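Local coordinates for protein glutaredoxin (Methanosarcina acetivorans, PDB 5CAX) that acts as a glutaredoxin-like enzyme, methanoredoxin, that reduces protein disulfides with coenzyme M as its thiol partner and probably takes part in electron transfer, at residues A[62-67]-A[72-77]; A[76-79]-A[85-88]; A[32-37]-A[49-54]; A[8-13]-A[53-58]. All coordinates share one frame; numbering follows the deposited sequence.

Contact 1: residues A[62-67]-A[72-77]; sequences NAIKQV and PSVSFP. With CD (cadmium ion), chain G.
Ile64 and Val67, one helical turn apart, meet Val74 and Phe76 through apolar packing, with no hydrogen bond across the two segments. Among the aliphatic pairs, Val67 CG1 lies 3.8 Å from Val74 CG1. The same Val74 methyl also faces Ile64 CG2 at 4.0 Å, so it is touched by two side chains of the helix. Val74 carries CG1 anti to its own nitrogen (chi1 -161°), which turns this methyl to the helix.

The aromatic contacts fall on the far end of the Phe76 ring. Ile64 CD1 comes in at the ring edge, close to its plane, 3.4 Å from Phe76 CZ, whereas Val67 CG2 approaches Phe76 CE1 obliquely at 3.6 Å. Putting an alanine at Phe76 would probably leave both Ile64 CD1 and Val67 CG2 without their aromatic partner and open a gap beside the helix.

A metal bond forms the third kind: Phe76 O coordinates the cadmium ion at 2.6 Å, and Cys30 SG binds the same ion. The loop packs on helix 57-70 and also touches strand 22-26, through Tyr25 against Phe76, and helix 31-43, through Cys33; Tyr25 touches Val67 as well.

Contact 2: residues A[76-79]-A[85-88]; sequences FPTT and KAIV. With CD (cadmium ion), chain G.
Extended backbone torsions at Thr79 and Ile87 (phi -112°, psi 116° at the latter) bring the N-H and C=O of each opposite those of the other, pairing strands 78-81 and 85-88 as an antiparallel beta hairpin. In the thioredoxin fold of glutaredoxins this hairpin follows the cis-proline loop, and the peptide bond before Pro77 is indeed cis.

Thr79 and Ile87 form a hydrogen-bonded pair. Thr79 N donates to Ile87 O over 2.9 Å, and Ile87 N returns an equally long bond to Thr79 O. Both are fairly straight, above 160° about the hydrogen, and the second keeps to the plane of its carbonyl. Thr79 O, which already accepts from Ile87 N, is also approached by Ala86 CA at 3.1 Å, a weaker CA-H...O contact. Next to it, Thr78 and Val88 make a non-hydrogen-bonded pair, their CA atoms 4.7 Å apart. Here CA-H...O contacts fill in: Val88 CA approaches Pro77 O at 3.5 Å, and Thr78 CA approaches Ile87 O at 3.6 Å.

The side chains divide between the two faces of the sheet. Thr79 and Ile87 share one, where Thr36 of helix 31-43 touches Thr79; Thr78 and Val88 share the other, with Val67 of helix 57-70 against Thr78, whose OG1 bonds to Ser75 O. On the Thr79 face a water sits 3.0 Å from Thr79 OG1.

Contact 3: residues A[32-37]-A[49-54]; sequences WCKKTK and YVFVDL
Lys37 and Tyr49 mark the closest backbone approach, CA to CA 7.2 Å, where helix 31-43 passes strand 48-51 at side-chain distance and no backbone bond joins them. Both residues hold CG between the backbone nitrogen and the carbonyl carbon, and Lys37 bends again at its second torsion (chi2 104°), which lays its chain over the phenol. Lys37 CD sits above one face of the Tyr49 ring, 4.0 Å from the centroid and 19° off the normal, a CH-pi contact. Farther along, Lys37 NZ makes a weak hydrogen bond to Tyr49 OH at 3.3 Å.

The two segments belong to a beta-alpha-beta crossover, strand 22-26, helix 31-43 and strand 48-51, which is the N-terminal half of the thioredoxin fold. At the start of the helix, Cys33, with Cys30, makes up the CXXC motif, and both belong to the cadmium site.

Nearer that end, Lys34 CG meets Phe51 CZ obliquely at 4.1 Å. Tyr49 CD1 lies 4.0 Å above the plane of the Phe51 ring, toward its rim, so the two aromatics abut along the strand. A leucine in place of Tyr49 would probably deprive Lys37 CD of its aromatic face and Lys37 NZ of the hydroxyl. Within the helix, Trp32 O accepts from both Thr36 N and Thr36 OG1, the latter at 2.6 Å.

Contact 4: residues A[8-13]-A[53-58]; sequences TDKGKH and DLLEEE
Lys10 and Leu55 give the nearest pair of CA atoms, yet these are still 9.2 Å apart, so the backbones of 8-13 and 53-58 do not touch and no hydrogen bond spans them. The first segment is an irregular loop. The second leaves a short 3-10 turn at Asp53 and Leu54, passes through extended Leu55 and reaches Glu56, the N-cap position of helix 57-70.

One long side chain bridges the gap. Lys10 points at the other segment and is stretched out, with CG opposite the backbone nitrogen (chi1 -173°) and CD fully extended beyond it (chi2 180°); the chain turns only at its last torsion, near the ammonium. Midway along, Lys10 CD comes to 4.4 Å from Leu55 CD2, a loose contact of methylene against methyl. At the end, Lys10 NZ stands 4.4 Å from Leu54 CB, so the charged group here rests beside hydrocarbon and not against a carboxylate of the segment. The contact is slight and lies at the surface: 112 Å² is buried in all, and Lys10 and Leu54 also touch crystal neighbours, which may influence where the lysine settles.

It is plain packing of the N-terminal arm against the connection from strand 48-51 to helix 57-70. Strand 48-51 borders both segments, its Val50 touching Lys10 and Leu55, while Glu48 OE1 accepts from Lys10 N and Gly11 bonds to the Tyr49 backbone. Leu55 also touches Lys60 and Ala63 of helix 57-70.

From the N terminus, the arm 8-13 meets 53-58 in contact 4, closing the longest loop of the set. Contact 3, between 32-37 and 49-54, lies within that span and ends on the same stretch, sharing Asp53 and Leu54. The two also touch where the arm runs beside strand 48-51, which ties the arm to the beta-alpha-beta half. Contact 1 then closes the short loop from helix 57-70 to the cis-proline segment, and contact 2 begins where it ends, sharing Phe76 and Pro77, to form the hairpin. Contacts 1 and 2 follow contacts 3 and 4 in series without crossing. Phe76 and Pro77 packing on Cys33 join the two halves near cadmium.

Contact 1: residues A[62-67]-A[72-77]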
loop_
_atom_site.group_PDB
_atom_site.type_symbol
_atom_site.label_atom_id
_atom_site.label_comp_id
_atom_site.label_asym_id
_atom_site.label_seq_id
_atom_site.Cartn_x
_atom_site.Cartn_y
_atom_site.Cartn_z
ATOM N N ASN A 62 -1.362 3.431 -14.731
ATOM C CA ASN A 62 0.015 3.529 -14.260
ATOM C C ASN A 62 0.201 2.752 -12.965
ATOM O O ASN A 62 1.112 1.932 -12.839
ATOM C CB ASN A 62 0.410 4.989 -14.040
ATOM C CG ASN A 62 0.492 5.775 -15.332
ATOM O OD1 ASN A 62 0.683 5.206 -16.410
ATOM N ND2 ASN A 62 0.316 7.092 -15.236
ATOM N N ALA A 63 -0.711 2.978 -12.024
ATOM C CA ALA A 63 -0.654 2.351 -10.704
ATOM C C ALA A 63 -0.720 0.821 -10.821
ATOM O O ALA A 63 -0.064 0.100 -10.066
ATOM C CB ALA A 63 -1.781 2.888 -9.814
ATOM N N ILE A 64 -1.512 0.329 -11.768
ATOM C CA ILE A 64 -1.624 -1.105 -12.001
ATOM C C ILE A 64 -0.288 -1.726 -12.429
ATOM O O ILE A 64 0.090 -2.809 -11.952
ATOM C CB ILE A 64 -2.683 -1.404 -13.079
ATOM C CG1 ILE A 64 -4.086 -1.198 -12.520
ATOM C CG2 ILE A 64 -2.546 -2.823 -13.587
ATOM C CD1 ILE A 64 -4.328 -1.976 -11.282
ATOM N N LYS A 65 0.414 -1.025 -13.324
ATOM C CA LYS A 65 1.706 -1.449 -13.866
ATOM C C LYS A 65 2.799 -1.474 -12.800
ATOM O O LYS A 65 3.704 -2.301 -12.843
ATOM C CB LYS A 65 2.114 -0.526 -15.016
ATOM C CG LYS A 65 2.781 -1.227 -16.181
ATOM C CD LYS A 65 2.078 -0.888 -17.487
ATOM C CE LYS A 65 2.000 0.619 -17.675
ATOM N NZ LYS A 65 1.566 1.003 -19.043
ATOM N N GLN A 66 2.728 -0.547 -11.859
ATOM C CA GLN A 66 3.653 -0.547 -10.744
ATOM C C GLN A 66 3.402 -1.751 -9.838
ATOM O O GLN A 66 4.334 -2.438 -9.424
ATOM C CB GLN A 66 3.535 0.780 -9.971
ATOM C CG GLN A 66 4.043 0.814 -8.513
ATOM C CD GLN A 66 5.547 0.942 -8.380
ATOM O OE1 GLN A 66 6.308 0.685 -9.332
ATOM N NE2 GLN A 66 5.988 1.383 -7.199
ATOM N N VAL A 67 2.139 -1.983 -9.509
ATOM C CA VAL A 67 1.774 -3.111 -8.657
ATOM C C VAL A 67 2.281 -4.440 -9.228
ATOM O O VAL A 67 2.802 -5.271 -8.490
ATOM C CB VAL A 67 0.236 -3.169 -8.426
ATOM C CG1 VAL A 67 -0.185 -4.519 -7.898
ATOM C CG2 VAL A 67 -0.195 -2.074 -7.451
ATOM N N PRO A 72 2.948 -9.941 -9.682
ATOM C CA PRO A 72 2.414 -10.313 -11.003
ATOM C C PRO A 72 0.927 -10.715 -10.982
ATOM O O PRO A 72 0.259 -10.643 -12.015
ATOM C CB PRO A 72 3.303 -11.496 -11.430
ATOM C CG PRO A 72 4.025 -11.933 -10.197
ATOM C CD PRO A 72 4.157 -10.709 -9.344
ATOM N N SER A 73 0.418 -11.126 -9.823
ATOM C CA SER A 73 -0.999 -11.442 -9.678
ATOM C C SER A 73 -1.823 -10.190 -9.803
ATOM O O SER A 73 -3.003 -10.238 -10.136
ATOM C CB SER A 73 -1.265 -12.073 -8.325
ATOM O OG SER A 73 -0.460 -13.218 -8.185
ATOM N N VAL A 74 -1.170 -9.072 -9.523
ATOM C CA VAL A 74 -1.808 -7.761 -9.467
ATOM C C VAL A 74 -3.045 -7.867 -8.586
ATOM O O VAL A 74 -4.163 -7.581 -9.015
ATOM C CB VAL A 74 -2.167 -7.199 -10.868
ATOM C CG1 VAL A 74 -2.386 -5.690 -10.780
ATOM C CG2 VAL A 74 -1.049 -7.489 -11.865
ATOM N N SER A 75 -2.868 -8.397 -7.386
ATOM C CA SER A 75 -3.997 -8.459 -6.469
ATOM C C SER A 75 -3.822 -7.341 -5.455
ATOM O O SER A 75 -2.721 -6.813 -5.284
ATOM C CB SER A 75 -4.094 -9.822 -5.771
ATOM O OG SER A 75 -3.015 -10.000 -4.877
ATOM N N PHE A 76 -4.896 -6.975 -4.776
ATOM C CA PHE A 76 -4.805 -5.895 -3.796
ATOM C C PHE A 76 -5.333 -6.461 -2.487
ATOM O O PHE A 76 -6.302 -7.225 -2.515
ATOM C CB PHE A 76 -5.589 -4.663 -4.257
ATOM C CG PHE A 76 -5.162 -4.148 -5.606
ATOM C CD1 PHE A 76 -4.097 -3.263 -5.728
ATOM C CD2 PHE A 76 -5.810 -4.568 -6.764
ATOM C CE1 PHE A 76 -3.684 -2.795 -6.968
ATOM C CE2 PHE A 76 -5.403 -4.107 -8.011
ATOM C CZ PHE A 76 -4.339 -3.217 -8.111
ATOM N N PRO A 77 -4.726 -6.074 -1.345
ATOM C CA PRO A 77 -3.652 -5.064 -1.269
ATOM C C PRO A 77 -2.209 -5.506 -1.608
ATOM O O PRO A 77 -1.743 -6.621 -1.337
ATOM C CB PRO A 77 -3.725 -4.621 0.193
ATOM C CG PRO A 77 -4.205 -5.870 0.934
ATOM C CD PRO A 77 -5.134 -6.560 -0.010
HETATM CD CD CD G . -8.540 -6.174 -1.679
#

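Contact 2: residues A[76-79]-A[85-88]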
loop_
_atom_site.group_PDB
_atom_site.type_symbol
_atom_site.label_atom_id
_atom_site.label_comp_id
_atom_site.label_asym_id
_atom_site.label_seq_id
_atom_site.Cartn_x
_atom_site.Cartn_y
_atom_site.Cartn_z
ATOM N N PHE A 76 -4.896 -6.975 -4.776
ATOM C CA PHE A 76 -4.805 -5.895 -3.796
ATOM C C PHE A 76 -5.333 -6.461 -2.487
ATOM O O PHE A 76 -6.302 -7.225 -2.515
ATOM C CB PHE A 76 -5.589 -4.663 -4.257
ATOM C CG PHE A 76 -5.162 -4.148 -5.606
ATOM C CD1 PHE A 76 -4.097 -3.263 -5.728
ATOM C CD2 PHE A 76 -5.810 -4.568 -6.764
ATOM C CE1 PHE A 76 -3.684 -2.795 -6.968
ATOM C CE2 PHE A 76 -5.403 -4.107 -8.011
ATOM C CZ PHE A 76 -4.339 -3.217 -8.111
ATOM N N PRO A 77 -4.726 -6.074 -1.345
ATOM C CA PRO A 77 -3.652 -5.064 -1.269
ATOM C C PRO A 77 -2.209 -5.506 -1.608
ATOM O O PRO A 77 -1.743 -6.621 -1.337
ATOM C CB PRO A 77 -3.725 -4.621 0.193
ATOM C CG PRO A 77 -4.205 -5.870 0.934
ATOM C CD PRO A 77 -5.134 -6.560 -0.010
ATOM N N THR A 78 -1.486 -4.570 -2.199
ATOM C CA THR A 78 -0.053 -4.730 -2.375
ATOM C C THR A 78 0.673 -3.562 -1.694
ATOM O O THR A 78 0.521 -2.412 -2.098
ATOM C CB THR A 78 0.304 -4.854 -3.879
ATOM O OG1 THR A 78 -0.427 -5.962 -4.436
ATOM C CG2 THR A 78 1.804 -5.098 -4.079
ATOM N N THR A 79 1.381 -3.858 -0.601
ATOM C CA THR A 79 2.223 -2.868 0.069
ATOM C C THR A 79 3.710 -2.948 -0.320
ATOM O O THR A 79 4.368 -3.966 -0.116
ATOM C CB THR A 79 2.138 -2.975 1.566
ATOM O OG1 THR A 79 0.759 -2.963 1.956
ATOM C CG2 THR A 79 2.896 -1.782 2.194
ATOM N N LYS A 85 10.545 -4.373 -1.408
ATOM C CA LYS A 85 9.816 -5.551 -0.967
ATOM C C LYS A 85 8.326 -5.281 -1.079
ATOM O O LYS A 85 7.873 -4.149 -0.960
ATOM C CB LYS A 85 10.192 -5.960 0.475
ATOM C CG LYS A 85 11.646 -6.403 0.667
ATOM C CD LYS A 85 12.068 -6.345 2.150
ATOM C CE LYS A 85 12.104 -4.907 2.701
ATOM N NZ LYS A 85 12.786 -4.760 4.035
ATOM N N ALA A 86 7.567 -6.331 -1.329
ATOM C CA ALA A 86 6.131 -6.212 -1.375
ATOM C C ALA A 86 5.485 -7.249 -0.448
ATOM O O ALA A 86 5.952 -8.366 -0.305
ATOM C CB ALA A 86 5.623 -6.353 -2.800
ATOM N N ILE A 87 4.439 -6.807 0.227
ATOM C CA ILE A 87 3.597 -7.636 1.050
ATOM C C ILE A 87 2.262 -7.690 0.333
ATOM O O ILE A 87 1.618 -6.648 0.132
ATOM C CB ILE A 87 3.435 -7.063 2.477
ATOM C CG1 ILE A 87 4.801 -6.980 3.177
ATOM C CG2 ILE A 87 2.441 -7.896 3.293
ATOM C CD1 ILE A 87 4.806 -6.206 4.498
ATOM N N VAL A 88 1.879 -8.890 -0.100
ATOM C CA VAL A 88 0.624 -9.105 -0.803
ATOM C C VAL A 88 -0.423 -9.615 0.213
ATOM O O VAL A 88 -0.198 -10.602 0.908
ATOM C CB VAL A 88 0.804 -10.105 -1.982
ATOM C CG1 VAL A 88 -0.462 -10.204 -2.807
ATOM C CG2 VAL A 88 1.948 -9.670 -2.882
HETATM CD CD CD G . -8.540 -6.174 -1.679
HETATM O O HOH W 1 -0.380 -5.618 1.307
#

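Contact 3: residues A[32-37]-A[49-54]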
loop_
_atom_site.group_PDB
_atom_site.type_symbol
_atom_site.label_atom_id
_atom_site.label_comp_id
_atom_site.label_asym_id
_atom_site.label_seq_id
_atom_site.Cartn_x
_atom_site.Cartn_y
_atom_site.Cartn_z
ATOM N N TRP A 32 -10.427 -5.848 3.059
ATOM C CA TRP A 32 -9.077 -6.183 3.533
ATOM C C TRP A 32 -8.031 -5.169 3.081
ATOM O O TRP A 32 -7.001 -4.984 3.745
ATOM C CB TRP A 32 -8.691 -7.607 3.113
ATOM C CG TRP A 32 -9.772 -8.594 3.488
ATOM C CD1 TRP A 32 -10.574 -9.292 2.633
ATOM C CD2 TRP A 32 -10.218 -8.931 4.814
ATOM N NE1 TRP A 32 -11.459 -10.061 3.335
ATOM C CE2 TRP A 32 -11.267 -9.858 4.677
ATOM C CE3 TRP A 32 -9.822 -8.548 6.103
ATOM C CZ2 TRP A 32 -11.933 -10.409 5.774
ATOM C CZ3 TRP A 32 -10.482 -9.093 7.191
ATOM C CH2 TRP A 32 -11.526 -10.011 7.020
ATOM N N CYS A 33 -8.298 -4.523 1.950
ATOM C CA CYS A 33 -7.510 -3.366 1.528
ATOM C C CYS A 33 -7.625 -2.224 2.548
ATOM O O CYS A 33 -6.620 -1.693 3.012
ATOM C CB CYS A 33 -7.978 -2.880 0.159
ATOM S SG CYS A 33 -7.223 -3.679 -1.258
ATOM N N LYS A 34 -8.850 -1.926 2.961
ATOM C CA LYS A 34 -9.110 -0.869 3.928
ATOM C C LYS A 34 -8.582 -1.271 5.299
ATOM O O LYS A 34 -8.073 -0.439 6.049
ATOM C CB LYS A 34 -10.606 -0.554 3.985
ATOM C CG LYS A 34 -11.055 0.302 2.825
ATOM C CD LYS A 34 -12.523 0.606 2.858
ATOM C CE LYS A 34 -13.294 -0.568 2.333
ATOM N NZ LYS A 34 -14.749 -0.336 2.408
ATOM N N LYS A 35 -8.713 -2.553 5.627
ATOM C CA LYS A 35 -8.163 -3.080 6.878
ATOM C C LYS A 35 -6.640 -2.949 6.919
ATOM O O LYS A 35 -6.057 -2.739 7.979
ATOM C CB LYS A 35 -8.552 -4.559 7.067
ATOM C CG LYS A 35 -9.986 -4.883 7.489
ATOM C CD LYS A 35 -10.400 -4.150 8.746
ATOM C CE LYS A 35 -11.873 -4.447 9.124
ATOM N NZ LYS A 35 -12.380 -3.602 10.240
ATOM N N THR A 36 -5.999 -3.070 5.760
ATOM C CA THR A 36 -4.548 -2.907 5.679
ATOM C C THR A 36 -4.127 -1.464 5.978
ATOM O O THR A 36 -3.229 -1.249 6.795
ATOM C CB THR A 36 -3.985 -3.330 4.295
ATOM O OG1 THR A 36 -4.390 -4.667 3.996
ATOM C CG2 THR A 36 -2.468 -3.268 4.284
ATOM N N LYS A 37 -4.754 -0.484 5.329
ATOM C CA LYS A 37 -4.396 0.917 5.590
ATOM C C LYS A 37 -4.771 1.353 7.003
ATOM O O LYS A 37 -4.083 2.196 7.596
ATOM C CB LYS A 37 -4.991 1.867 4.536
ATOM C CG LYS A 37 -6.377 2.367 4.764
ATOM C CD LYS A 37 -6.413 3.804 5.257
ATOM C CE LYS A 37 -7.838 4.297 5.105
ATOM N NZ LYS A 37 -8.161 5.554 5.812
ATOM N N TYR A 49 -0.988 5.919 0.813
ATOM C CA TYR A 49 -1.839 4.933 0.172
ATOM C C TYR A 49 -2.563 5.486 -1.033
ATOM O O TYR A 49 -2.897 6.663 -1.086
ATOM C CB TYR A 49 -2.820 4.303 1.145
ATOM C CG TYR A 49 -3.916 5.160 1.707
ATOM C CD1 TYR A 49 -5.191 5.197 1.120
ATOM C CD2 TYR A 49 -3.709 5.882 2.858
ATOM C CE1 TYR A 49 -6.215 5.963 1.675
ATOM C CE2 TYR A 49 -4.710 6.630 3.394
ATOM C CZ TYR A 49 -5.954 6.673 2.826
ATOM O OH TYR A 49 -6.888 7.454 3.456
ATOM N N VAL A 50 -2.759 4.591 -2.001
ATOM C CA VAL A 50 -3.358 4.849 -3.291
ATOM C C VAL A 50 -4.559 3.909 -3.498
ATOM O O VAL A 50 -4.409 2.684 -3.550
ATOM C CB VAL A 50 -2.312 4.629 -4.452
ATOM C CG1 VAL A 50 -2.931 4.832 -5.831
ATOM C CG2 VAL A 50 -1.073 5.517 -4.289
ATOM N N PHE A 51 -5.757 4.487 -3.619
ATOM C CA PHE A 51 -6.938 3.741 -4.034
ATOM C C PHE A 51 -7.095 3.756 -5.556
ATOM O O PHE A 51 -7.677 4.675 -6.136
ATOM C CB PHE A 51 -8.198 4.290 -3.357
ATOM C CG PHE A 51 -8.393 3.791 -1.955
ATOM C CD1 PHE A 51 -8.130 2.456 -1.642
ATOM C CD2 PHE A 51 -8.811 4.648 -0.946
ATOM C CE1 PHE A 51 -8.300 1.981 -0.350
ATOM C CE2 PHE A 51 -8.982 4.192 0.345
ATOM C CZ PHE A 51 -8.727 2.852 0.649
ATOM N N VAL A 52 -6.587 2.691 -6.173
ATOM C CA VAL A 52 -6.518 2.536 -7.626
ATOM C C VAL A 52 -7.888 2.637 -8.318
ATOM O O VAL A 52 -7.986 3.142 -9.426
ATOM C CB VAL A 52 -5.814 1.197 -7.987
ATOM C CG1 VAL A 52 -5.815 0.987 -9.494
ATOM C CG2 VAL A 52 -4.350 1.236 -7.487
ATOM N N ASP A 53 -8.950 2.159 -7.688
ATOM C CA ASP A 53 -10.243 2.230 -8.365
ATOM C C ASP A 53 -10.712 3.676 -8.544
ATOM O O ASP A 53 -11.541 3.967 -9.399
ATOM C CB ASP A 53 -11.304 1.430 -7.614
ATOM C CG ASP A 53 -11.417 1.822 -6.165
ATOM O OD1 ASP A 53 -10.366 2.020 -5.526
ATOM O OD2 ASP A 53 -12.563 1.908 -5.666
ATOM N N LEU A 54 -10.172 4.574 -7.732
ATOM C CA LEU A 54 -10.611 5.957 -7.721
ATOM C C LEU A 54 -9.745 6.854 -8.619
ATOM O O LEU A 54 -10.006 8.048 -8.755
ATOM C CB LEU A 54 -10.613 6.491 -6.291
ATOM C CG LEU A 54 -11.593 5.855 -5.314
ATOM C CD1 LEU A 54 -11.338 6.455 -3.982
ATOM C CD2 LEU A 54 -13.020 6.084 -5.726
#

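Contact 4: residues A[8-13]-A[53-58]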
loop_
_atom_site.group_PDB
_atom_site.type_symbol
_atom_site.label_atom_id
_atom_site.label_comp_id
_atom_site.label_asym_id
_atom_site.label_seq_id
_atom_site.Cartn_x
_atom_site.Cartn_y
_atom_site.Cartn_z
ATOM N N THR A 8 4.109 6.522 -6.765
ATOM C CA THR A 8 3.900 6.006 -5.439
ATOM C C THR A 8 3.214 7.116 -4.614
ATOM O O THR A 8 3.373 7.160 -3.404
ATOM C CB THR A 8 5.231 5.479 -4.808
ATOM O OG1 THR A 8 6.289 6.427 -4.988
ATOM C CG2 THR A 8 5.654 4.216 -5.510
ATOM N N ASP A 9 2.497 8.044 -5.269
ATOM C CA ASP A 9 1.673 9.001 -4.500
ATOM C C ASP A 9 0.133 8.824 -4.488
ATOM O O ASP A 9 -0.460 8.383 -5.466
ATOM C CB ASP A 9 1.899 10.433 -5.007
ATOM C CG ASP A 9 3.307 10.933 -4.804
ATOM O OD1 ASP A 9 4.202 10.568 -5.607
ATOM O OD2 ASP A 9 3.521 11.670 -3.810
ATOM N N LYS A 10 -0.518 9.267 -3.414
ATOM C CA LYS A 10 -1.961 9.571 -3.435
ATOM C C LYS A 10 -2.433 10.251 -2.180
ATOM O O LYS A 10 -2.360 11.457 -2.100
ATOM C CB LYS A 10 -2.875 8.351 -3.665
ATOM C CG LYS A 10 -4.392 8.761 -3.847
ATOM C CD LYS A 10 -5.366 7.599 -4.086
ATOM C CE LYS A 10 -6.806 7.945 -3.682
ATOM N NZ LYS A 10 -7.481 8.969 -4.531
ATOM N N GLY A 11 -2.940 9.479 -1.219
ATOM C CA GLY A 11 -3.627 10.049 -0.083
ATOM C C GLY A 11 -3.031 9.787 1.270
ATOM O O GLY A 11 -3.690 9.257 2.167
ATOM N N LYS A 12 -1.801 10.248 1.417
ATOM C CA LYS A 12 -0.983 10.122 2.620
ATOM C C LYS A 12 -1.647 10.240 4.012
ATOM O O LYS A 12 -1.454 11.229 4.720
ATOM C CB LYS A 12 0.107 11.180 2.546
ATOM C CG LYS A 12 1.206 10.904 3.487
ATOM C CD LYS A 12 1.898 12.145 3.906
ATOM C CE LYS A 12 3.182 11.716 4.460
ATOM N NZ LYS A 12 3.593 10.468 3.722
ATOM N N HIS A 13 -2.396 9.212 4.426
ATOM C CA HIS A 13 -2.963 9.177 5.791
ATOM C C HIS A 13 -1.865 9.112 6.832
ATOM O O HIS A 13 -1.733 8.118 7.540
ATOM C CB HIS A 13 -3.892 7.980 5.994
ATOM C CG HIS A 13 -5.335 8.347 6.213
ATOM N ND1 HIS A 13 -6.175 7.601 7.014
ATOM C CD2 HIS A 13 -6.080 9.370 5.739
ATOM C CE1 HIS A 13 -7.374 8.154 7.029
ATOM N NE2 HIS A 13 -7.342 9.231 6.268
ATOM N N ASP A 53 -8.950 2.159 -7.688
ATOM C CA ASP A 53 -10.243 2.230 -8.365
ATOM C C ASP A 53 -10.712 3.676 -8.544
ATOM O O ASP A 53 -11.541 3.967 -9.399
ATOM C CB ASP A 53 -11.304 1.430 -7.614
ATOM C CG ASP A 53 -11.417 1.822 -6.165
ATOM O OD1 ASP A 53 -10.366 2.020 -5.526
ATOM O OD2 ASP A 53 -12.563 1.908 -5.666
ATOM N N LEU A 54 -10.172 4.574 -7.732
ATOM C CA LEU A 54 -10.611 5.957 -7.721
ATOM C C LEU A 54 -9.745 6.854 -8.619
ATOM O O LEU A 54 -10.006 8.048 -8.755
ATOM C CB LEU A 54 -10.613 6.491 -6.291
ATOM C CG LEU A 54 -11.593 5.855 -5.314
ATOM C CD1 LEU A 54 -11.338 6.455 -3.982
ATOM C CD2 LEU A 54 -13.020 6.084 -5.726
ATOM N N LEU A 55 -8.686 6.282 -9.178
ATOM C CA LEU A 55 -7.813 7.016 -10.068
ATOM C C LEU A 55 -8.363 7.155 -11.495
ATOM O O LEU A 55 -8.956 6.229 -12.032
ATOM C CB LEU A 55 -6.440 6.353 -10.091
ATOM C CG LEU A 55 -5.639 6.422 -8.800
ATOM C CD1 LEU A 55 -4.317 5.668 -8.982
ATOM C CD2 LEU A 55 -5.379 7.883 -8.449
ATOM N N GLU A 56 -8.131 8.310 -12.114
ATOM C CA GLU A 56 -8.455 8.495 -13.525
ATOM C C GLU A 56 -7.714 7.455 -14.368
ATOM O O GLU A 56 -6.720 6.891 -13.914
ATOM C CB GLU A 56 -8.126 9.921 -13.973
ATOM C CG GLU A 56 -8.961 11.009 -13.289
ATOM C CD GLU A 56 -10.470 10.822 -13.479
ATOM O OE1 GLU A 56 -10.934 10.675 -14.633
ATOM O OE2 GLU A 56 -11.200 10.823 -12.465
ATOM N N GLU A 57 -8.218 7.179 -15.571
ATOM C CA GLU A 57 -7.819 5.986 -16.323
ATOM C C GLU A 57 -6.333 5.858 -16.615
ATOM O O GLU A 57 -5.771 4.773 -16.481
ATOM C CB GLU A 57 -8.579 5.901 -17.638
ATOM C CG GLU A 57 -8.114 4.730 -18.500
ATOM C CD GLU A 57 -8.186 3.383 -17.760
ATOM O OE1 GLU A 57 -9.067 3.206 -16.888
ATOM O OE2 GLU A 57 -7.354 2.494 -18.056
ATOM N N GLU A 58 -5.682 6.944 -17.013
ATOM C CA GLU A 58 -4.260 6.846 -17.327
ATOM C C GLU A 58 -3.454 6.602 -16.055
ATOM O O GLU A 58 -2.566 5.750 -16.025
ATOM C CB GLU A 58 -3.761 8.104 -18.026
ATOM C CG GLU A 58 -2.332 7.980 -18.532
ATOM C CD GLU A 58 -2.224 7.175 -19.826
ATOM O OE1 GLU A 58 -3.235 7.057 -20.556
ATOM O OE2 GLU A 58 -1.117 6.667 -20.120
#